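PDB 5D8D: D-alanine--D-alanine ligase from Acinetobacter baumannii ACICU, which catalyses the ATP-dependent joining of two D-alanines into D-alanyl-D-alanine, a dipeptide used to build bacterial cell-wall peptidoglycan. Local coordinates for residues 28-33 with 290-295; 48-51 with 57-60; 102-107 with 113-118; 194-199 with 230-235. All blocks are in the same frame, centred on the assembly; numbering follows the deposited sequence.

How the interactions relate
Following the chain from its N terminus, helix 21-37 comes first, and interaction 1 pairs its residues 28-33 with 290-295 near the C terminus, closing a loop of 256 residues in which the other three contacts are nested. Interaction 2 closes early, within the connection between strands 41-45 and 60-63 of the N-terminal parallel sheet. Interaction 3 follows in series, joining helix 100-108 to the run into strand 117-120 of a second sheet. Interaction 4 comes last, packing helix 229-245 on edge strand 192-198 of a third. None crosses another; interaction 1 ties the N-terminal part to the C-terminal helix 292-301, while the others join segments closer in sequence.

Interaction 1 of 4, residues 28-33 with 290-295; sequences GQAVLD and YSFDEL
Phe-292 reaches from the first turn of helix 292-301 to Ala-30 and Val-31 on helix 21-37. Its CB leaves the backbone toward the partner helix, and with CG anti to the backbone N (chi1 -179°) the ring is carried outward to it. On the way, the ring has the carboxylate oxygen OD1 of Asp-293 at its edge, in the ring plane; that oxygen also forms a salt bridge with Arg-37. Along the rim, CE2 comes within 3.3 Å of Ala-30 O, which likewise lies at the ring edge. The helix that presents this ring starts with a capping box: Ser-291 OG accepts from Glu-294 N at 3.0 Å, and Glu-294 OE1 accepts from Ser-291 N at 2.8 Å through its anti lone pair, in a nearly straight bond (176°). At the far end of the ring, Phe-292 CZ packs on Ala-30 CB at 3.8 Å. Val-31 CG2 is more distant from Phe-292 CZ, at 4.5 Å. The single methyl of alanine lets the bulky aromatic come close to the helix backbone. Met-275, Pro-282 and Ala-34 also touch the ring, and helix 21-37 turns Leu-32, which points away from Phe-292, onto Ala-42 and Ala-44 of strand 41-45.

Interaction 2 of 4, residues 48-51 with 57-60; sequences QDRS and NYDR
Arg-50 and Tyr-58 approach from opposite directions across the connection between strands 41-45 and 60-63, the two outermost strands of the parallel sheet in the Rossmann-like N-terminal part of the ligase. Their flat groups are steeply inclined, guanidinium and phenol ring planes lying 73° apart, and they meet edge to edge: NH2 of the arginine is in the plane of the tyrosine ring, and the phenol oxygen lies near the plane of the guanidinium. Tyr-58 is the buried partner. With CG anti to the carbonyl carbon (chi1 -64°), its ring runs over Lys-9 and Ala-11 of the central strand and delivers OH to Glu-43 on strand 41-45, with which it hydrogen-bonds. An aromatic ring with a polar tip suits this place, since it covers the sheet and still satisfies its oxygen.

Arg-50 has a long chain bent at chi2 and chi3, enough to swing its head from the loop over to the phenol. Its NH1 forms a salt bridge with Glu-54, in the stretch between the two segments. Asn-57 comes in at a slant, yet its amide plane is only 18° from that of the guanidinium. Its ND2 is 4.1 Å from Arg-50 NH1; both being donors, they cannot bond to each other, and ND2 instead gives a hydrogen to the backbone O of Glu-54. Glu-54 thus serves both groups, one through its carboxylate and one through its carbonyl. On the ring itself, Tyr-58 CE2 lies 3.6 Å from Arg-50 NH2.

Interaction 3 of 4, residues 102-107 with 113-118; sequences KTKQIW and PTAPYR
Lys-104, on helix 100-108, extends its amine to Thr-114, where NZ donates to OG1 over 3.1 Å. The same nitrogen has Ala-115 O only 2.6 Å away and forms a salt bridge with Glu-176 on strand 173-177, so the buried amine, presumably charged, has three oxygens close by. A lysine suits the place because its chain spans the gap: bends at chi3 and chi4 turn NZ over the threonine, while its CG packs against Thr-114 OG1 at 3.4 Å. OG1, set anti to the backbone N (chi1 -174°), works both ways, accepting from the lysine and donating its own proton to the backbone O of Leu-266.

Tyr-117 meets Gln-105 less firmly. The two side chains cross at about a right angle, with the phenol OH 3.1 Å from Gln-105 CG. Toward Gln-105 OE1 the hydroxyl makes a weak bond of 3.4 Å, and it has another weak partner in Gln-108 OE1; which of the two takes the single proton is not settled. Gln-105 OE1 in turn has a weak link to Ser-110 OG of the second subunit. Trp-107 turns the edge of its ring to Thr-114, its CE3 4.2 Å from OG1, and satisfies NE1 on the backbone O of Ala-242.

From Tyr-117 the chain enters edge strand 117-120 of the antiparallel sheet in the central domain, so the contact joins helix 100-108 to the chain leading into that sheet. Glu-176, which holds Lys-104, belongs to the predicted ATP site of this ATP-grasp fold.

Interaction 4 of 4, residues 194-199 with 230-235; sequences LPVIRL and TEEKKL
Val-196 N donates to Glu-232 OE2 in a nearly straight bond (167°) that is nonetheless weak, the two atoms being 3.5 Å apart. The carboxylate oxygen also lies 3.8 Å from Pro-195 CA. Glu-232 gets there with CG anti to its backbone N (chi1 166°) and an extended chain beyond, which takes the acid from the helix across to the backbone at Val-196.

The aliphatic part of the same side chain does the packing. The two side chains overlap flank to flank, each pointing back toward the other's backbone, which brings Val-196 CG1 to 3.4 Å from Glu-232 CG and 3.5 Å from its CD. This is a tight fit, and the valine chi1 of -6° is nearly eclipsed, a sign of strain if the model is right there. Glutamate suits the position because it combines methylenes for the valine with a carboxylate for the N-H. One turn further along the helix, Leu-235 adds a looser apolar contact, its CD1 4.3 Å from Val-196 CG2.

Strand 192-198 is an outermost strand of the antiparallel sheet in the C-terminal ATP-grasp part, and helix 229-245 packs on one face of it, Leu-235 reaching Ile-186 and Ala-256 on the strands beyond. Ile-197, pointing away from that helix, meets Leu-280, Lys-283 and Ala-284 of helix 280-286, so the edge strand is held between two helices.

Interaction 1 of 4, residues 28-33 with 290-295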
loop_
_atom_site.group_PDB
_atom_site.type_symbol
_atom_site.label_atom_id
_atom_site.label_comp_id
_atom_site.label_asym_id
_atom_site.label_seq_id
_atom_site.Cartn_x
_atom_site.Cartn_y
_atom_site.Cartn_z
ATOM N N GLY A 28 -16.253 -4.044 -17.872
ATOM C CA GLY A 28 -16.879 -2.745 -17.938
ATOM C C GLY A 28 -18.184 -2.714 -18.690
ATOM O O GLY A 28 -19.212 -2.216 -18.165
ATOM N N GLN A 29 -18.145 -3.268 -19.907
ATOM C CA GLN A 29 -19.327 -3.399 -20.743
ATOM C C GLN A 29 -20.385 -4.152 -20.010
ATOM O O GLN A 29 -21.560 -3.755 -20.002
ATOM C CB GLN A 29 -19.016 -4.156 -22.031
ATOM C CG GLN A 29 -19.110 -3.323 -23.268
ATOM C CD GLN A 29 -20.522 -2.929 -23.555
ATOM O OE1 GLN A 29 -20.814 -1.770 -23.765
ATOM N NE2 GLN A 29 -21.409 -3.881 -23.511
ATOM N N ALA A 30 -20.011 -5.268 -19.391
ATOM C CA ALA A 30 -21.065 -6.050 -18.716
ATOM C C ALA A 30 -21.668 -5.275 -17.531
ATOM O O ALA A 30 -22.890 -5.282 -17.316
ATOM C CB ALA A 30 -20.555 -7.409 -18.281
ATOM N N VAL A 31 -20.817 -4.553 -16.798
ATOM C CA VAL A 31 -21.305 -3.767 -15.665
ATOM C C VAL A 31 -22.147 -2.591 -16.132
ATOM O O VAL A 31 -23.178 -2.277 -15.531
ATOM C CB VAL A 31 -20.165 -3.298 -14.769
ATOM C CG1 VAL A 31 -20.696 -2.337 -13.698
ATOM C CG2 VAL A 31 -19.517 -4.501 -14.133
ATOM N N LEU A 32 -21.720 -1.951 -17.205
ATOM C CA LEU A 32 -22.492 -0.834 -17.754
ATOM C C LEU A 32 -23.895 -1.243 -18.151
ATOM O O LEU A 32 -24.871 -0.630 -17.721
ATOM C CB LEU A 32 -21.764 -0.218 -18.949
ATOM C CG LEU A 32 -22.339 1.057 -19.536
ATOM C CD1 LEU A 32 -22.306 2.180 -18.517
ATOM C CD2 LEU A 32 -21.538 1.443 -20.751
ATOM N N ASP A 33 -23.998 -2.302 -18.951
ATOM C CA ASP A 33 -25.304 -2.821 -19.370
ATOM C C ASP A 33 -26.200 -3.193 -18.200
ATOM O O ASP A 33 -27.413 -3.038 -18.277
ATOM C CB ASP A 33 -25.176 -4.043 -20.302
ATOM C CG ASP A 33 -24.701 -3.686 -21.715
ATOM O OD1 ASP A 33 -25.029 -2.586 -22.228
ATOM O OD2 ASP A 33 -24.015 -4.544 -22.331
ATOM N N TYR A 290 -28.383 -13.568 -6.189
ATOM C CA TYR A 290 -28.170 -12.319 -6.939
ATOM C C TYR A 290 -28.158 -12.617 -8.414
ATOM O O TYR A 290 -27.368 -13.420 -8.885
ATOM C CB TYR A 290 -26.883 -11.562 -6.505
ATOM C CG TYR A 290 -26.907 -10.958 -5.096
ATOM C CD1 TYR A 290 -26.485 -11.709 -4.011
ATOM C CD2 TYR A 290 -27.352 -9.673 -4.850
ATOM C CE1 TYR A 290 -26.489 -11.207 -2.716
ATOM C CE2 TYR A 290 -27.375 -9.153 -3.533
ATOM C CZ TYR A 290 -26.925 -9.931 -2.480
ATOM O OH TYR A 290 -26.894 -9.504 -1.184
ATOM N N SER A 291 -29.022 -11.963 -9.166
ATOM C CA SER A 291 -28.791 -11.920 -10.618
ATOM C C SER A 291 -27.525 -11.112 -10.765
ATOM O O SER A 291 -27.087 -10.474 -9.805
ATOM C CB SER A 291 -29.933 -11.218 -11.359
ATOM O OG SER A 291 -29.923 -9.809 -11.136
ATOM N N PHE A 292 -26.946 -11.125 -11.953
ATOM C CA PHE A 292 -25.795 -10.273 -12.246
ATOM C C PHE A 292 -26.112 -8.788 -12.087
ATOM O O PHE A 292 -25.264 -8.028 -11.605
ATOM C CB PHE A 292 -25.293 -10.530 -13.653
ATOM C CG PHE A 292 -24.099 -9.720 -14.026
ATOM C CD1 PHE A 292 -22.821 -10.178 -13.735
ATOM C CD2 PHE A 292 -24.246 -8.517 -14.729
ATOM C CE1 PHE A 292 -21.699 -9.462 -14.139
ATOM C CE2 PHE A 292 -23.126 -7.763 -15.100
ATOM C CZ PHE A 292 -21.850 -8.239 -14.810
ATOM N N ASP A 293 -27.320 -8.376 -12.468
ATOM C CA ASP A 293 -27.717 -6.956 -12.343
ATOM C C ASP A 293 -27.898 -6.563 -10.873
ATOM O O ASP A 293 -27.555 -5.452 -10.481
ATOM C CB ASP A 293 -28.989 -6.634 -13.128
ATOM C CG ASP A 293 -28.874 -6.950 -14.600
ATOM O OD1 ASP A 293 -27.851 -7.501 -15.047
ATOM O OD2 ASP A 293 -29.852 -6.683 -15.327
ATOM N N GLU A 294 -28.419 -7.483 -10.072
ATOM C CA GLU A 294 -28.607 -7.229 -8.656
ATOM C C GLU A 294 -27.238 -7.150 -7.995
ATOM O O GLU A 294 -26.973 -6.258 -7.199
ATOM C CB GLU A 294 -29.483 -8.307 -7.997
ATOM C CG GLU A 294 -30.973 -8.181 -8.295
ATOM C CD GLU A 294 -31.773 -9.463 -8.067
ATOM O OE1 GLU A 294 -31.238 -10.598 -8.126
ATOM O OE2 GLU A 294 -32.989 -9.338 -7.842
ATOM N N LEU A 295 -26.352 -8.061 -8.361
ATOM C CA LEU A 295 -24.976 -8.025 -7.886
ATOM C C LEU A 295 -24.338 -6.641 -8.152
ATOM O O LEU A 295 -23.695 -6.078 -7.257
ATOM C CB LEU A 295 -24.159 -9.156 -8.542
ATOM C CG LEU A 295 -22.653 -9.097 -8.459
ATOM C CD1 LEU A 295 -22.251 -9.096 -6.992
ATOM C CD2 LEU A 295 -22.029 -10.258 -9.205
#

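Interaction 2 of 4, residues 48-51 with 57-60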
loop_
_atom_site.group_PDB
_atom_site.type_symbol
_atom_site.label_atom_id
_atom_site.label_comp_id
_atom_site.label_asym_id
_atom_site.label_seq_id
_atom_site.Cartn_x
_atom_site.Cartn_y
_atom_site.Cartn_z
ATOM N N GLN A 48 -7.582 5.618 -19.918
ATOM C CA GLN A 48 -6.593 5.689 -20.987
ATOM C C GLN A 48 -6.911 6.823 -21.984
ATOM O O GLN A 48 -5.997 7.455 -22.463
ATOM C CB GLN A 48 -6.475 4.358 -21.745
ATOM C CG GLN A 48 -5.275 4.284 -22.708
ATOM C CD GLN A 48 -5.345 3.105 -23.686
ATOM O OE1 GLN A 48 -5.999 3.179 -24.758
ATOM N NE2 GLN A 48 -4.653 2.009 -23.333
ATOM N N ASP A 49 -8.183 7.049 -22.308
ATOM C CA ASP A 49 -8.584 8.028 -23.320
ATOM C C ASP A 49 -9.034 9.374 -22.749
ATOM O O ASP A 49 -8.829 10.413 -23.373
ATOM C CB ASP A 49 -9.728 7.481 -24.199
ATOM C CG ASP A 49 -9.395 6.119 -24.912
ATOM O OD1 ASP A 49 -8.211 5.709 -25.101
ATOM O OD2 ASP A 49 -10.384 5.454 -25.287
ATOM N N ARG A 50 -9.671 9.339 -21.587
ATOM C CA ARG A 50 -10.242 10.522 -20.915
ATOM C C ARG A 50 -9.419 10.818 -19.691
ATOM O O ARG A 50 -9.245 9.925 -18.843
ATOM C CB ARG A 50 -11.670 10.220 -20.396
ATOM C CG ARG A 50 -12.805 10.911 -21.107
ATOM C CD ARG A 50 -13.624 11.878 -20.249
ATOM N NE ARG A 50 -14.887 11.276 -19.847
ATOM C CZ ARG A 50 -15.949 11.939 -19.392
ATOM N NH1 ARG A 50 -15.944 13.258 -19.225
ATOM N NH2 ARG A 50 -17.046 11.258 -19.074
ATOM N N SER A 51 -8.978 12.074 -19.562
ATOM C CA SER A 51 -8.268 12.510 -18.385
ATOM C C SER A 51 -9.052 12.132 -17.154
ATOM O O SER A 51 -10.221 12.426 -17.087
ATOM C CB SER A 51 -8.087 14.005 -18.398
ATOM O OG SER A 51 -7.346 14.421 -17.271
ATOM N N ASN A 57 -17.056 15.315 -13.002
ATOM C CA ASN A 57 -18.428 15.304 -13.555
ATOM C C ASN A 57 -19.368 14.170 -13.052
ATOM O O ASN A 57 -20.469 14.036 -13.561
ATOM C CB ASN A 57 -18.343 15.233 -15.081
ATOM C CG ASN A 57 -17.617 16.423 -15.694
ATOM O OD1 ASN A 57 -18.036 17.562 -15.537
ATOM N ND2 ASN A 57 -16.509 16.162 -16.372
ATOM N N TYR A 58 -18.951 13.375 -12.057
ATOM C CA TYR A 58 -19.713 12.229 -11.588
ATOM C C TYR A 58 -19.901 12.232 -10.075
ATOM O O TYR A 58 -19.081 12.741 -9.328
ATOM C CB TYR A 58 -19.031 10.915 -12.032
ATOM C CG TYR A 58 -19.005 10.780 -13.526
ATOM C CD1 TYR A 58 -20.096 10.280 -14.224
ATOM C CD2 TYR A 58 -17.923 11.223 -14.244
ATOM C CE1 TYR A 58 -20.087 10.186 -15.612
ATOM C CE2 TYR A 58 -17.902 11.160 -15.630
ATOM C CZ TYR A 58 -18.981 10.644 -16.309
ATOM O OH TYR A 58 -18.895 10.578 -17.670
ATOM N N ASP A 59 -21.006 11.644 -9.646
ATOM C CA ASP A 59 -21.315 11.500 -8.244
ATOM C C ASP A 59 -20.628 10.322 -7.573
ATOM O O ASP A 59 -20.513 10.320 -6.346
ATOM C CB ASP A 59 -22.817 11.426 -8.069
ATOM C CG ASP A 59 -23.489 12.729 -8.426
ATOM O OD1 ASP A 59 -23.297 13.697 -7.662
ATOM O OD2 ASP A 59 -24.174 12.810 -9.475
ATOM N N ARG A 60 -20.144 9.346 -8.353
ATOM C CA ARG A 60 -19.469 8.156 -7.809
ATOM C C ARG A 60 -18.908 7.299 -8.935
ATOM O O ARG A 60 -19.259 7.503 -10.091
ATOM C CB ARG A 60 -20.420 7.296 -6.922
ATOM C CG ARG A 60 -21.516 6.501 -7.643
ATOM C CD ARG A 60 -22.927 6.639 -7.079
ATOM N NE ARG A 60 -22.892 6.733 -5.640
ATOM C CZ ARG A 60 -23.292 7.756 -4.894
ATOM N NH1 ARG A 60 -23.890 8.821 -5.398
ATOM N NH2 ARG A 60 -23.115 7.675 -3.588
#

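Interaction 3 of 4, residues 102-107 with 113-118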
loop_
_atom_site.group_PDB
_atom_site.type_symbol
_atom_site.label_atom_id
_atom_site.label_comp_id
_atom_site.label_asym_id
_atom_site.label_seq_id
_atom_site.Cartn_x
_atom_site.Cartn_y
_atom_site.Cartn_z
ATOM N N LYS A 102 3.703 -8.750 0.199
ATOM C CA LYS A 102 3.240 -7.820 1.246
ATOM C C LYS A 102 1.929 -8.248 1.839
ATOM O O LYS A 102 1.718 -8.092 3.033
ATOM C CB LYS A 102 3.192 -6.360 0.771
ATOM C CG LYS A 102 4.583 -5.788 0.541
ATOM C CD LYS A 102 4.556 -4.297 0.346
ATOM C CE LYS A 102 5.955 -3.754 0.100
ATOM N NZ LYS A 102 6.435 -4.033 -1.266
ATOM N N THR A 103 1.051 -8.813 1.008
ATOM C CA THR A 103 -0.180 -9.447 1.488
ATOM C C THR A 103 0.127 -10.567 2.519
ATOM O O THR A 103 -0.503 -10.649 3.566
ATOM C CB THR A 103 -0.994 -9.996 0.306
ATOM O OG1 THR A 103 -1.439 -8.916 -0.523
ATOM C CG2 THR A 103 -2.228 -10.721 0.792
ATOM N N LYS A 104 1.079 -11.432 2.202
ATOM C CA LYS A 104 1.414 -12.553 3.099
ATOM C C LYS A 104 2.081 -12.092 4.401
ATOM O O LYS A 104 1.809 -12.646 5.459
ATOM C CB LYS A 104 2.308 -13.570 2.409
ATOM C CG LYS A 104 1.614 -14.411 1.368
ATOM C CD LYS A 104 2.657 -14.943 0.386
ATOM C CE LYS A 104 2.458 -16.377 -0.040
ATOM N NZ LYS A 104 2.797 -17.361 1.036
ATOM N N GLN A 105 2.919 -11.062 4.322
ATOM C CA GLN A 105 3.531 -10.522 5.511
ATOM C C GLN A 105 2.452 -9.959 6.387
ATOM O O GLN A 105 2.428 -10.241 7.579
ATOM C CB GLN A 105 4.549 -9.470 5.172
ATOM C CG GLN A 105 5.720 -10.016 4.380
ATOM C CD GLN A 105 6.652 -8.976 3.770
ATOM O OE1 GLN A 105 7.829 -9.266 3.573
ATOM N NE2 GLN A 105 6.152 -7.785 3.452
ATOM N N ILE A 106 1.523 -9.196 5.818
ATOM C CA ILE A 106 0.353 -8.779 6.605
ATOM C C ILE A 106 -0.387 -9.971 7.232
ATOM O O ILE A 106 -0.829 -9.912 8.409
ATOM C CB ILE A 106 -0.652 -7.950 5.796
ATOM C CG1 ILE A 106 -0.023 -6.657 5.248
ATOM C CG2 ILE A 106 -1.856 -7.585 6.657
ATOM C CD1 ILE A 106 0.672 -5.788 6.262
ATOM N N TRP A 107 -0.529 -11.047 6.457
ATOM C CA TRP A 107 -1.129 -12.277 6.969
ATOM C C TRP A 107 -0.266 -13.027 8.043
ATOM O O TRP A 107 -0.815 -13.420 9.075
ATOM C CB TRP A 107 -1.545 -13.204 5.812
ATOM C CG TRP A 107 -2.705 -12.715 5.001
ATOM C CD1 TRP A 107 -3.678 -11.810 5.372
ATOM C CD2 TRP A 107 -3.028 -13.121 3.689
ATOM N NE1 TRP A 107 -4.562 -11.624 4.351
ATOM C CE2 TRP A 107 -4.181 -12.413 3.302
ATOM C CE3 TRP A 107 -2.444 -14.013 2.785
ATOM C CZ2 TRP A 107 -4.772 -12.583 2.060
ATOM C CZ3 TRP A 107 -3.038 -14.180 1.545
ATOM C CH2 TRP A 107 -4.188 -13.471 1.201
ATOM N N PRO A 113 -2.644 -18.313 8.605
ATOM C CA PRO A 113 -1.730 -19.230 7.920
ATOM C C PRO A 113 -1.527 -18.936 6.434
ATOM O O PRO A 113 -2.480 -18.662 5.718
ATOM C CB PRO A 113 -2.421 -20.574 8.088
ATOM C CG PRO A 113 -3.881 -20.223 8.060
ATOM C CD PRO A 113 -4.004 -18.868 8.708
ATOM N N THR A 114 -0.287 -19.049 5.992
ATOM C CA THR A 114 0.076 -18.827 4.621
ATOM C C THR A 114 1.397 -19.551 4.400
ATOM O O THR A 114 2.132 -19.784 5.353
ATOM C CB THR A 114 0.179 -17.316 4.325
ATOM O OG1 THR A 114 0.414 -17.118 2.937
ATOM C CG2 THR A 114 1.300 -16.654 5.096
ATOM N N ALA A 115 1.694 -19.955 3.168
ATOM C CA ALA A 115 2.861 -20.802 2.942
ATOM C C ALA A 115 4.174 -20.023 3.082
ATOM O O ALA A 115 4.270 -18.876 2.622
ATOM C CB ALA A 115 2.789 -21.482 1.580
ATOM N N PRO A 116 5.197 -20.644 3.708
ATOM C CA PRO A 116 6.528 -20.028 3.657
ATOM C C PRO A 116 6.928 -19.671 2.221
ATOM O O PRO A 116 6.460 -20.322 1.242
ATOM C CB PRO A 116 7.450 -21.123 4.214
ATOM C CG PRO A 116 6.565 -21.957 5.087
ATOM C CD PRO A 116 5.196 -21.911 4.476
ATOM N N TYR A 117 7.773 -18.645 2.101
ATOM C CA TYR A 117 8.251 -18.197 0.802
ATOM C C TYR A 117 9.638 -17.579 0.941
ATOM O O TYR A 117 10.108 -17.375 2.052
ATOM C CB TYR A 117 7.275 -17.153 0.233
ATOM C CG TYR A 117 7.216 -15.931 1.109
ATOM C CD1 TYR A 117 6.398 -15.910 2.247
ATOM C CD2 TYR A 117 8.032 -14.812 0.839
ATOM C CE1 TYR A 117 6.379 -14.811 3.090
ATOM C CE2 TYR A 117 8.026 -13.703 1.680
ATOM C CZ TYR A 117 7.197 -13.699 2.801
ATOM O OH TYR A 117 7.168 -12.604 3.635
ATOM N N ARG A 118 10.262 -17.246 -0.185
ATOM C CA ARG A 118 11.519 -16.508 -0.212
ATOM C C ARG A 118 11.610 -15.616 -1.458
ATOM O O ARG A 118 11.396 -16.074 -2.589
ATOM C CB ARG A 118 12.726 -17.475 -0.173
ATOM C CG ARG A 118 12.983 -18.192 1.158
ATOM C CD ARG A 118 13.339 -17.266 2.334
ATOM N NE ARG A 118 12.630 -17.642 3.565
ATOM C CZ ARG A 118 13.013 -18.561 4.464
ATOM N NH1 ARG A 118 14.144 -19.253 4.334
ATOM N NH2 ARG A 118 12.247 -18.792 5.532
#

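Interaction 4 of 4, residues 194-199 with 230-235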
loop_
_atom_site.group_PDB
_atom_site.type_symbol
_atom_site.label_atom_id
_atom_site.label_comp_id
_atom_site.label_asym_id
_atom_site.label_seq_id
_atom_site.Cartn_x
_atom_site.Cartn_y
_atom_site.Cartn_z
ATOM N N LEU A 194 -19.164 -15.119 0.318
ATOM C CA LEU A 194 -20.167 -15.762 -0.480
ATOM C C LEU A 194 -19.734 -17.242 -0.582
ATOM O O LEU A 194 -18.600 -17.578 -0.238
ATOM C CB LEU A 194 -20.242 -15.076 -1.871
ATOM C CG LEU A 194 -20.850 -13.667 -1.903
ATOM C CD1 LEU A 194 -20.629 -12.989 -3.263
ATOM C CD2 LEU A 194 -22.330 -13.724 -1.563
ATOM N N PRO A 195 -20.632 -18.131 -1.058
ATOM C CA PRO A 195 -20.328 -19.568 -1.210
ATOM C C PRO A 195 -19.021 -19.812 -1.912
ATOM O O PRO A 195 -18.704 -19.096 -2.865
ATOM C CB PRO A 195 -21.471 -20.067 -2.095
ATOM C CG PRO A 195 -22.599 -19.182 -1.761
ATOM C CD PRO A 195 -21.993 -17.828 -1.536
ATOM N N VAL A 196 -18.276 -20.802 -1.451
ATOM C CA VAL A 196 -16.912 -21.005 -1.966
ATOM C C VAL A 196 -16.947 -21.711 -3.320
ATOM O O VAL A 196 -17.928 -22.348 -3.657
ATOM C CB VAL A 196 -15.876 -21.577 -0.927
ATOM C CG1 VAL A 196 -16.408 -21.707 0.481
ATOM C CG2 VAL A 196 -15.187 -22.829 -1.381
ATOM N N ILE A 197 -15.888 -21.544 -4.109
ATOM C CA ILE A 197 -15.804 -22.148 -5.406
ATOM C C ILE A 197 -14.467 -22.841 -5.548
ATOM O O ILE A 197 -13.459 -22.177 -5.393
ATOM C CB ILE A 197 -15.927 -21.093 -6.501
ATOM C CG1 ILE A 197 -17.327 -20.492 -6.463
ATOM C CG2 ILE A 197 -15.638 -21.727 -7.884
ATOM C CD1 ILE A 197 -17.559 -19.404 -7.507
ATOM N N ARG A 198 -14.449 -24.140 -5.875
ATOM C CA ARG A 198 -13.201 -24.830 -6.243
ATOM C C ARG A 198 -12.718 -24.385 -7.628
ATOM O O ARG A 198 -13.514 -24.212 -8.538
ATOM C CB ARG A 198 -13.391 -26.361 -6.278
ATOM C CG ARG A 198 -12.082 -27.175 -6.248
ATOM C CD ARG A 198 -12.219 -28.598 -6.788
ATOM N NE ARG A 198 -13.546 -29.092 -6.468
ATOM C CZ ARG A 198 -14.426 -29.633 -7.297
ATOM N NH1 ARG A 198 -14.126 -29.889 -8.554
ATOM N NH2 ARG A 198 -15.629 -29.962 -6.815
ATOM N N LEU A 199 -11.408 -24.254 -7.791
ATOM C CA LEU A 199 -10.797 -23.806 -9.043
ATOM C C LEU A 199 -10.162 -24.917 -9.864
ATOM O O LEU A 199 -9.994 -26.028 -9.390
ATOM C CB LEU A 199 -9.722 -22.780 -8.724
ATOM C CG LEU A 199 -10.175 -21.493 -8.045
ATOM C CD1 LEU A 199 -8.949 -20.678 -7.716
ATOM C CD2 LEU A 199 -11.061 -20.701 -8.977
ATOM N N THR A 230 -19.083 -27.825 7.285
ATOM C CA THR A 230 -18.179 -27.372 8.335
ATOM C C THR A 230 -16.885 -26.823 7.774
ATOM O O THR A 230 -16.505 -25.708 8.093
ATOM C CB THR A 230 -17.976 -28.478 9.405
ATOM O OG1 THR A 230 -18.959 -28.257 10.401
ATOM C CG2 THR A 230 -16.596 -28.462 10.063
ATOM N N GLU A 231 -16.205 -27.618 6.962
ATOM C CA GLU A 231 -14.978 -27.163 6.324
ATOM C C GLU A 231 -15.201 -25.815 5.611
ATOM O O GLU A 231 -14.342 -24.937 5.706
ATOM C CB GLU A 231 -14.444 -28.220 5.350
ATOM C CG GLU A 231 -13.846 -29.448 6.056
ATOM C CD GLU A 231 -13.443 -30.585 5.127
ATOM O OE1 GLU A 231 -14.183 -30.903 4.157
ATOM O OE2 GLU A 231 -12.378 -31.178 5.390
ATOM N N GLU A 232 -16.361 -25.647 4.959
ATOM C CA GLU A 232 -16.658 -24.448 4.171
ATOM C C GLU A 232 -16.827 -23.223 5.040
ATOM O O GLU A 232 -16.214 -22.198 4.778
ATOM C CB GLU A 232 -17.896 -24.641 3.272
ATOM C CG GLU A 232 -18.510 -23.365 2.654
ATOM C CD GLU A 232 -19.276 -23.568 1.327
ATOM O OE1 GLU A 232 -19.105 -24.603 0.651
ATOM O OE2 GLU A 232 -20.044 -22.666 0.925
ATOM N N LYS A 233 -17.659 -23.306 6.058
ATOM C CA LYS A 233 -17.916 -22.115 6.842
ATOM C C LYS A 233 -16.639 -21.721 7.642
ATOM O O LYS A 233 -16.343 -20.524 7.816
ATOM C CB LYS A 233 -19.231 -22.229 7.625
ATOM C CG LYS A 233 -19.220 -22.992 8.921
ATOM C CD LYS A 233 -20.663 -23.107 9.464
ATOM C CE LYS A 233 -20.831 -22.620 10.917
ATOM N NZ LYS A 233 -20.076 -23.417 11.926
ATOM N N LYS A 234 -15.819 -22.717 7.986
ATOM C CA LYS A 234 -14.538 -22.447 8.592
ATOM C C LYS A 234 -13.598 -21.697 7.623
ATOM O O LYS A 234 -12.912 -20.762 8.015
ATOM C CB LYS A 234 -13.925 -23.758 9.135
ATOM C CG LYS A 234 -12.928 -23.659 10.284
ATOM C CD LYS A 234 -13.107 -22.456 11.249
ATOM C CE LYS A 234 -14.440 -22.410 12.008
ATOM N NZ LYS A 234 -14.602 -23.602 12.889
ATOM N N LEU A 235 -13.572 -22.119 6.369
ATOM C CA LEU A 235 -12.799 -21.443 5.326
ATOM C C LEU A 235 -13.298 -20.005 5.113
ATOM O O LEU A 235 -12.501 -19.096 4.964
ATOM C CB LEU A 235 -12.899 -22.175 3.994
ATOM C CG LEU A 235 -11.704 -22.374 3.066
ATOM C CD1 LEU A 235 -12.187 -22.282 1.627
ATOM C CD2 LEU A 235 -10.531 -21.436 3.268
#